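PDB 3MYX: uncharacterized protein PSPTO_0244 from Pseudomonas syringae pv. tomato, which is of unknown function but has a cupin fold, probably related to the cupin domain of (S)-ureidoglycine aminohydrolase. Local coordinates for residues Ser35-Ala40 against Tyr65-Val70; Val76-Gly81 against Ser125-Leu130; Val85-Ser88 against Ser92-Ile95. All coordinates share one frame; numbering follows the deposited sequence. Where two conformers were deposited one is given.

Interaction 1. Residues Ser35-Ala40 against Tyr65-Val70; sequences SGRRTA and YTEMLV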
loop_
_atom_site.group_PDB
_atom_site.type_symbol
_atom_site.label_atom_id
_atom_site.label_comp_id
_atom_site.label_asym_id
_atom_site.label_seq_id
_atom_site.Cartn_x
_atom_site.Cartn_y
_atom_site.Cartn_z
ATOM N N SER A 35 11.030 3.737 -16.749
ATOM C CA SER A 35 12.278 3.280 -16.135
ATOM C C SER A 35 12.205 3.307 -14.608
ATOM O O SER A 35 12.848 2.494 -13.929
ATOM C CB SER A 35 13.494 4.103 -16.621
ATOM O OG SER A 35 13.389 5.468 -16.287
ATOM N N GLY A 36 11.430 4.245 -14.081
ATOM C CA GLY A 36 11.257 4.378 -12.637
ATOM C C GLY A 36 10.265 3.423 -12.005
ATOM O O GLY A 36 10.226 3.310 -10.783
ATOM N N ARG A 37 9.442 2.757 -12.823
ATOM C CA ARG A 37 8.415 1.851 -12.328
ATOM C C ARG A 37 8.997 0.470 -12.093
ATOM O O ARG A 37 9.518 -0.159 -13.023
ATOM C CB ARG A 37 7.243 1.779 -13.325
ATOM C CG ARG A 37 6.147 0.794 -12.932
ATOM C CD ARG A 37 5.262 1.305 -11.810
ATOM N NE ARG A 37 4.312 2.290 -12.291
ATOM C CZ ARG A 37 3.450 2.951 -11.525
ATOM N NH1 ARG A 37 3.462 2.803 -10.219
ATOM N NH2 ARG A 37 2.595 3.789 -12.078
ATOM N N ARG A 38 8.905 -0.002 -10.852
ATOM C CA ARG A 38 9.473 -1.290 -10.446
ATOM C C ARG A 38 8.342 -2.087 -9.838
ATOM O O ARG A 38 7.940 -1.854 -8.687
ATOM C CB ARG A 38 10.619 -1.092 -9.448
ATOM C CG ARG A 38 11.601 0.000 -9.815
ATOM C CD ARG A 38 12.354 -0.297 -11.089
ATOM N NE ARG A 38 13.118 0.875 -11.515
ATOM C CZ ARG A 38 14.296 1.239 -11.005
ATOM N NH1 ARG A 38 14.868 0.509 -10.054
ATOM N NH2 ARG A 38 14.903 2.335 -11.455
ATOM N N THR A 39 7.794 -3.012 -10.621
ATOM C CA THR A 39 6.583 -3.719 -10.224
ATOM C C THR A 39 6.912 -5.080 -9.636
ATOM O O THR A 39 7.597 -5.882 -10.269
ATOM C CB THR A 39 5.654 -3.850 -11.437
ATOM O OG1 THR A 39 5.322 -2.529 -11.888
ATOM C CG2 THR A 39 4.399 -4.605 -11.085
ATOM N N ALA A 40 6.443 -5.322 -8.415
ATOM C CA ALA A 40 6.643 -6.596 -7.738
ATOM C C ALA A 40 5.521 -7.588 -7.999
ATOM O O ALA A 40 5.719 -8.795 -7.871
ATOM C CB ALA A 40 6.782 -6.362 -6.258
ATOM N N TYR A 65 -4.792 5.380 -13.371
ATOM C CA TYR A 65 -5.043 4.397 -12.339
ATOM C C TYR A 65 -5.578 5.093 -11.095
ATOM O O TYR A 65 -5.447 6.304 -10.954
ATOM C CB TYR A 65 -3.734 3.712 -11.952
ATOM C CG TYR A 65 -2.837 3.241 -13.087
ATOM C CD1 TYR A 65 -3.362 2.691 -14.255
ATOM C CD2 TYR A 65 -1.455 3.292 -12.962
ATOM C CE1 TYR A 65 -2.535 2.239 -15.279
ATOM C CE2 TYR A 65 -0.635 2.837 -13.973
ATOM C CZ TYR A 65 -1.178 2.295 -15.112
ATOM O OH TYR A 65 -0.336 1.860 -16.101
ATOM N N THR A 66 -6.125 4.319 -10.162
ATOM C CA THR A 66 -6.185 4.765 -8.764
ATOM C C THR A 66 -4.887 4.291 -8.141
ATOM O O THR A 66 -4.584 3.124 -8.197
ATOM C CB THR A 66 -7.365 4.175 -8.008
ATOM O OG1 THR A 66 -8.568 4.497 -8.716
ATOM C CG2 THR A 66 -7.415 4.714 -6.589
ATOM N N GLU A 67 -4.112 5.192 -7.557
ATOM C CA GLU A 67 -2.776 4.825 -7.065
ATOM C C GLU A 67 -2.447 5.464 -5.718
ATOM O O GLU A 67 -2.574 6.668 -5.534
ATOM C CB GLU A 67 -1.699 5.144 -8.112
ATOM C CG GLU A 67 -0.312 4.632 -7.727
ATOM C CD GLU A 67 0.696 4.605 -8.883
ATOM O OE1 GLU A 67 0.319 4.752 -10.078
ATOM O OE2 GLU A 67 1.878 4.354 -8.566
HETATM N N MSE A 68 -2.027 4.615 -4.787
HETATM C CA MSE A 68 -1.563 5.028 -3.469
HETATM C C MSE A 68 -0.059 5.040 -3.459
HETATM O O MSE A 68 0.580 4.095 -3.940
HETATM C CB MSE A 68 -2.021 4.041 -2.408
HETATM C CG MSE A 68 -1.490 4.377 -1.028
HETATM SE SE MSE A 68 -1.927 2.936 0.119
HETATM C CE MSE A 68 -1.615 3.783 1.804
ATOM N N LEU A 69 0.503 6.104 -2.886
ATOM C CA LEU A 69 1.958 6.288 -2.720
ATOM C C LEU A 69 2.292 6.332 -1.239
ATOM O O LEU A 69 1.603 6.994 -0.483
ATOM C CB LEU A 69 2.425 7.651 -3.306
ATOM C CG LEU A 69 2.296 7.962 -4.801
ATOM C CD1 LEU A 69 0.841 8.244 -5.181
ATOM C CD2 LEU A 69 3.206 9.112 -5.181
ATOM N N VAL A 70 3.349 5.627 -0.842
ATOM C CA VAL A 70 3.883 5.634 0.509
ATOM C C VAL A 70 5.375 5.986 0.407
ATOM O O VAL A 70 6.144 5.191 -0.157
ATOM C CB VAL A 70 3.748 4.221 1.132
ATOM C CG1 VAL A 70 4.346 4.188 2.526
ATOM C CG2 VAL A 70 2.289 3.795 1.185
#

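Interaction 2. Residues Val76-Gly81 against Ser125-Leu130; sequences VTLTSG and SGITAL. With EDO (1,2-ethanediol), chain D.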
loop_
_atom_site.group_PDB
_atom_site.type_symbol
_atom_site.label_atom_id
_atom_site.label_comp_id
_atom_site.label_asym_id
_atom_site.label_seq_id
_atom_site.Cartn_x
_atom_site.Cartn_y
_atom_site.Cartn_z
ATOM N N VAL A 76 7.933 14.032 -2.467
ATOM C CA VAL A 76 7.119 14.289 -3.653
ATOM C C VAL A 76 6.091 15.349 -3.316
ATOM O O VAL A 76 5.472 15.286 -2.258
ATOM C CB VAL A 76 6.380 13.012 -4.136
ATOM C CG1 VAL A 76 5.250 13.351 -5.144
ATOM C CG2 VAL A 76 7.373 12.020 -4.742
ATOM N N THR A 77 5.896 16.299 -4.214
ATOM C CA THR A 77 4.764 17.209 -4.130
ATOM C C THR A 77 3.821 16.893 -5.291
ATOM O O THR A 77 4.236 16.878 -6.466
ATOM C CB THR A 77 5.186 18.678 -4.158
ATOM O OG1 THR A 77 5.967 18.954 -2.988
ATOM C CG2 THR A 77 3.960 19.604 -4.186
ATOM N N LEU A 78 2.578 16.585 -4.930
ATOM C CA LEU A 78 1.510 16.294 -5.864
ATOM C C LEU A 78 0.673 17.565 -5.982
ATOM O O LEU A 78 0.204 18.089 -4.972
ATOM C CB LEU A 78 0.618 15.150 -5.331
ATOM C CG LEU A 78 1.329 13.840 -5.008
ATOM C CD1 LEU A 78 0.363 12.873 -4.335
ATOM C CD2 LEU A 78 1.943 13.211 -6.274
ATOM N N THR A 79 0.474 18.049 -7.200
ATOM C CA THR A 79 -0.346 19.227 -7.439
ATOM C C THR A 79 -1.459 18.886 -8.432
ATOM O O THR A 79 -1.211 18.212 -9.422
ATOM C CB THR A 79 0.520 20.396 -7.970
ATOM O OG1 THR A 79 1.687 20.543 -7.138
ATOM C CG2 THR A 79 -0.275 21.696 -7.987
ATOM N N SER A 80 -2.663 19.379 -8.173
ATOM C CA SER A 80 -3.788 19.277 -9.075
ATOM C C SER A 80 -4.566 20.569 -8.939
ATOM O O SER A 80 -5.215 20.802 -7.934
ATOM C CB SER A 80 -4.670 18.090 -8.697
ATOM O OG SER A 80 -5.760 17.948 -9.607
ATOM N N GLY A 81 -4.510 21.407 -9.963
ATOM C CA GLY A 81 -5.074 22.736 -9.867
ATOM C C GLY A 81 -4.550 23.415 -8.613
ATOM O O GLY A 81 -3.334 23.407 -8.352
ATOM N N SER A 125 -11.876 11.484 -8.741
ATOM C CA SER A 125 -10.622 12.149 -9.038
ATOM C C SER A 125 -10.250 13.150 -7.942
ATOM O O SER A 125 -11.100 13.714 -7.254
ATOM C CB SER A 125 -10.719 12.855 -10.382
ATOM O OG SER A 125 -11.699 13.871 -10.363
ATOM N N GLY A 126 -8.953 13.377 -7.816
ATOM C CA GLY A 126 -8.394 14.269 -6.829
ATOM C C GLY A 126 -7.302 13.580 -6.031
ATOM O O GLY A 126 -7.130 12.367 -6.083
ATOM N N ILE A 127 -6.576 14.387 -5.271
ATOM C CA ILE A 127 -5.544 13.871 -4.378
ATOM C C ILE A 127 -6.067 13.870 -2.940
ATOM O O ILE A 127 -6.660 14.842 -2.486
ATOM C CB ILE A 127 -4.243 14.710 -4.412
ATOM C CG1 ILE A 127 -3.736 14.956 -5.829
ATOM C CG2 ILE A 127 -3.169 14.031 -3.580
ATOM C CD1 ILE A 127 -2.887 16.281 -5.931
ATOM N N THR A 128 -5.841 12.764 -2.229
ATOM C CA THR A 128 -6.241 12.631 -0.824
ATOM C C THR A 128 -4.997 12.342 0.022
ATOM O O THR A 128 -4.360 11.317 -0.158
ATOM C CB THR A 128 -7.295 11.499 -0.624
ATOM O OG1 THR A 128 -8.439 11.751 -1.448
ATOM C CG2 THR A 128 -7.774 11.423 0.829
ATOM N N ALA A 129 -4.655 13.258 0.926
ATOM C CA ALA A 129 -3.583 13.036 1.903
ATOM C C ALA A 129 -4.092 12.122 3.014
ATOM O O ALA A 129 -5.283 12.143 3.348
ATOM C CB ALA A 129 -3.130 14.364 2.491
ATOM N N LEU A 130 -3.199 11.324 3.590
ATOM C CA LEU A 130 -3.563 10.319 4.606
ATOM C C LEU A 130 -2.767 10.566 5.882
ATOM O O LEU A 130 -1.584 10.242 5.935
ATOM C CB LEU A 130 -3.295 8.895 4.093
ATOM C CG LEU A 130 -3.911 8.513 2.745
ATOM C CD1 LEU A 130 -3.322 7.176 2.264
ATOM C CD2 LEU A 130 -5.431 8.452 2.783
HETATM C C1 EDO D . -1.976 20.634 -12.136
HETATM O O1 EDO D . -3.365 20.700 -12.451
HETATM C C2 EDO D . -1.314 19.576 -12.994
HETATM O O2 EDO D . -1.416 19.926 -14.393
#

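Interaction 3. Residues Val85-Ser88 against Ser92-Ile95; sequences VTLS and SAVI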
loop_
_atom_site.group_PDB
_atom_site.type_symbol
_atom_site.label_atom_id
_atom_site.label_comp_id
_atom_site.label_asym_id
_atom_site.label_seq_id
_atom_site.Cartn_x
_atom_site.Cartn_y
_atom_site.Cartn_z
ATOM N N VAL A 85 -0.174 18.634 -2.195
ATOM C CA VAL A 85 0.115 17.716 -1.113
ATOM C C VAL A 85 1.589 17.345 -1.204
ATOM O O VAL A 85 2.031 16.866 -2.239
ATOM C CB VAL A 85 -0.770 16.441 -1.215
ATOM C CG1 VAL A 85 -0.308 15.372 -0.248
ATOM C CG2 VAL A 85 -2.268 16.783 -0.988
ATOM N N THR A 86 2.347 17.552 -0.134
ATOM C CA THR A 86 3.757 17.180 -0.087
ATOM C C THR A 86 3.923 15.997 0.852
ATOM O O THR A 86 3.419 16.026 1.977
ATOM C CB THR A 86 4.643 18.364 0.350
ATOM O OG1 THR A 86 4.578 19.385 -0.650
ATOM C CG2 THR A 86 6.094 17.924 0.556
ATOM N N LEU A 87 4.620 14.966 0.375
ATOM C CA LEU A 87 4.902 13.769 1.147
ATOM C C LEU A 87 6.388 13.577 1.358
ATOM O O LEU A 87 7.176 13.515 0.397
ATOM C CB LEU A 87 4.409 12.541 0.403
ATOM C CG LEU A 87 3.001 12.494 -0.130
ATOM C CD1 LEU A 87 2.841 11.197 -0.939
ATOM C CD2 LEU A 87 2.025 12.581 1.051
ATOM N N SER A 88 6.757 13.495 2.617
ATOM C CA SER A 88 8.100 13.091 3.001
ATOM C C SER A 88 8.041 11.648 3.506
ATOM O O SER A 88 6.973 11.047 3.591
ATOM C CB SER A 88 8.660 14.049 4.068
ATOM O OG SER A 88 7.798 14.180 5.186
ATOM N N SER A 92 1.824 9.408 3.143
ATOM C CA SER A 92 1.111 8.728 2.083
ATOM C C SER A 92 -0.030 9.589 1.535
ATOM O O SER A 92 -0.568 10.463 2.226
ATOM C CB SER A 92 0.569 7.399 2.636
ATOM O OG SER A 92 -0.099 6.654 1.634
ATOM N N ALA A 93 -0.365 9.353 0.272
ATOM C CA ALA A 93 -1.488 9.988 -0.385
ATOM C C ALA A 93 -2.027 9.066 -1.457
ATOM O O ALA A 93 -1.375 8.095 -1.860
ATOM C CB ALA A 93 -1.101 11.332 -1.003
ATOM N N VAL A 94 -3.221 9.411 -1.933
ATOM C CA VAL A 94 -3.877 8.690 -3.019
ATOM C C VAL A 94 -4.130 9.651 -4.183
ATOM O O VAL A 94 -4.574 10.780 -3.970
ATOM C CB VAL A 94 -5.259 8.128 -2.575
ATOM C CG1 VAL A 94 -5.874 7.293 -3.713
ATOM C CG2 VAL A 94 -5.101 7.336 -1.311
ATOM N N ILE A 95 -3.806 9.207 -5.393
ATOM C CA ILE A 95 -4.205 9.883 -6.632
ATOM C C ILE A 95 -5.405 9.118 -7.180
ATOM O O ILE A 95 -5.287 7.936 -7.517
ATOM C CB ILE A 95 -3.073 9.867 -7.676
ATOM C CG1 ILE A 95 -1.808 10.529 -7.115
ATOM C CG2 ILE A 95 -3.530 10.557 -8.949
ATOM C CD1 ILE A 95 -0.566 10.412 -8.008
#

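Interaction 1. Residues Ser35-Ala40 against Tyr65-Val70
Arg37 leaves its strand with CG anti to the backbone N (chi1 177°) and then bends about both CB-CG and CG-CD, which carries the guanidinium toward Glu67, whose own chain is nearly straight from CB to the carboxylate. The pair shows how a curled cupin sheet can be tied across by charge: strands 37-39 and 66-71 belong to the same antiparallel sheet, but 47-54 and 109-116 lie between them in its order, and even the nearest alpha carbons, those of Arg37 and Leu69, are 12.4 Å apart. The side chains arrive from opposite directions and meet end-on, one nitrogen to each oxygen. Arg37 NH1 gives Glu67 OE2 a nearly straight bond of 2.8 Å (171°), on the syn side but lifted out of the carboxylate plane; Arg37 NH2 takes the syn lone pair of Glu67 OE1 at 3.2 Å. The two flat groups are turned 32° against each other, so the fork is slightly twisted. Further partners surround the pair and probably help to hold it: Asp31 forms a salt bridge with Arg37 NE, Phe113 makes a cation-pi contact with the same guanidinium, and Tyr63 OH is hydrogen-bonded to Glu67 OE1. Tyr65, its hydroxyl hydrogen-bonded to Asp28 OD1, presents a ring edge rather than a face, with CE2 at 3.9 Å from Arg37 NH2.

Interaction 2. Residues Val76-Gly81 against Ser125-Leu130
Next to the point where Ser80 meets Ile127, the amide N of Gly81 gives an almost linear hydrogen bond (175°) to O1 of a 1,2-ethanediol molecule, 2.8 Å away. The diol, probably from the crystallisation liquor, is also bonded to Gln100 OE1, and it marks the end of strand 75-80 without telling anything of a natural ligand. The contact proper is apolar and illustrates how the two layers of a cupin beta-sandwich meet in a partly buried place. Strand 76-80 belongs to a four-stranded sheet, strand 127-130 to the larger curled one beside 92-95, and the segment axes approach to 8.8 Å with their directions 143° apart. Ile127 does nearly all the reaching. In the conformer described, its CG1 lies anti to the carbonyl carbon and the chain runs on, roughly extended, to CD1, which lodges against the backbone and side chains of the other strand: 3.7 Å from both Leu78 O and Leu78 CB, and 3.8 Å from Ser80 CB. The second branch, CG2, meets Leu78 CD1 at 3.8 Å; the side chains cross obliquely and touch at two places. Ser80 takes part through CB, while its OG is hydrogen-bonded to Gln100 O. Just before Ile127, Gly126 adopts backbone angles that a side chain would hardly allow, and its N is hydrogen-bonded to Thr99 OG1. Val85 of strand 83-88 also touches Ile127, and Ile103 packs on Leu78. With a single isoleucine making every cross-contact through methyl groups, cohesion here rests on dispersion and the exclusion of water, not on directional bonds.

Interaction 3. Residues Val85-Ser88 against Ser92-Ile95
Leu87 points its CB toward strand 92-95, but the touching begins further out. CG is held anti to the carbonyl carbon (chi1 -51°), and from it the two methyls spread over the facing backbone. CD1, the extended branch (chi2 175°), settles by Ala93, 3.9 Å from its N; CD2 goes to the peptide before it, 3.5 Å from Ser92 O and 3.7 Å from Ser92 C. Both methyls also reach Ala93 CB, CD2 at 3.9 Å, so the two methyls lie against the Ser92-Ala93 peptide, CD2 by the carbonyl and CD1 by the N. From the next inward-facing position, Val85 adds a lighter touch, with CG1 4.2 Å from Ala93 CB. The small alanine thus meets two larger apolar chains at once, and Leu78 of the neighbouring strand packs on it as well. The two strands form a beta-arch of the cupin beta-sandwich. Three residues separate two strands that follow each other in the chain, yet they do not pair as a hairpin; they pass into different sheets, with axes 7.6 Å apart and directions 135° from each other. Val85 and Leu87 have backbone bonds to Leu78 and Val76 in one layer, while Ala93 pairs with Leu69 and Ser92 with Leu130 in the other. The CB of Ser92 points away from Leu87, and OG is hydrogen-bonded to Leu69 O of the adjacent strand 66-71. Where the backbone bonds are seen they stay within each layer, and what passes between the layers is hydrocarbon. Leu87 packs on the peptide of Ser92 without bonding to it, and the fit depends on shape and burial instead of polar direction.

Overall arrangement
The three contacts grade from charge to hydrocarbon. Interaction 1 is buried and spans the curled sheet with an ion pair, whereas interactions 2 and 3, with centres about 6 Å apart, join that sheet to the four-stranded one by apolar packing. Interaction 3 is the deeper of these two; interaction 2 lies toward the surface, about 16 Å from the chain's centre. They use neighbouring strands in both layers: strands 75-80 and 83-88 are neighbours in one, and 127-130 runs beside 92-95 in the other. Strand 92-95 then ties interaction 3 to interaction 1, through a probable hydrogen bond from Ile95 N to Glu67 O, 2.8 Å.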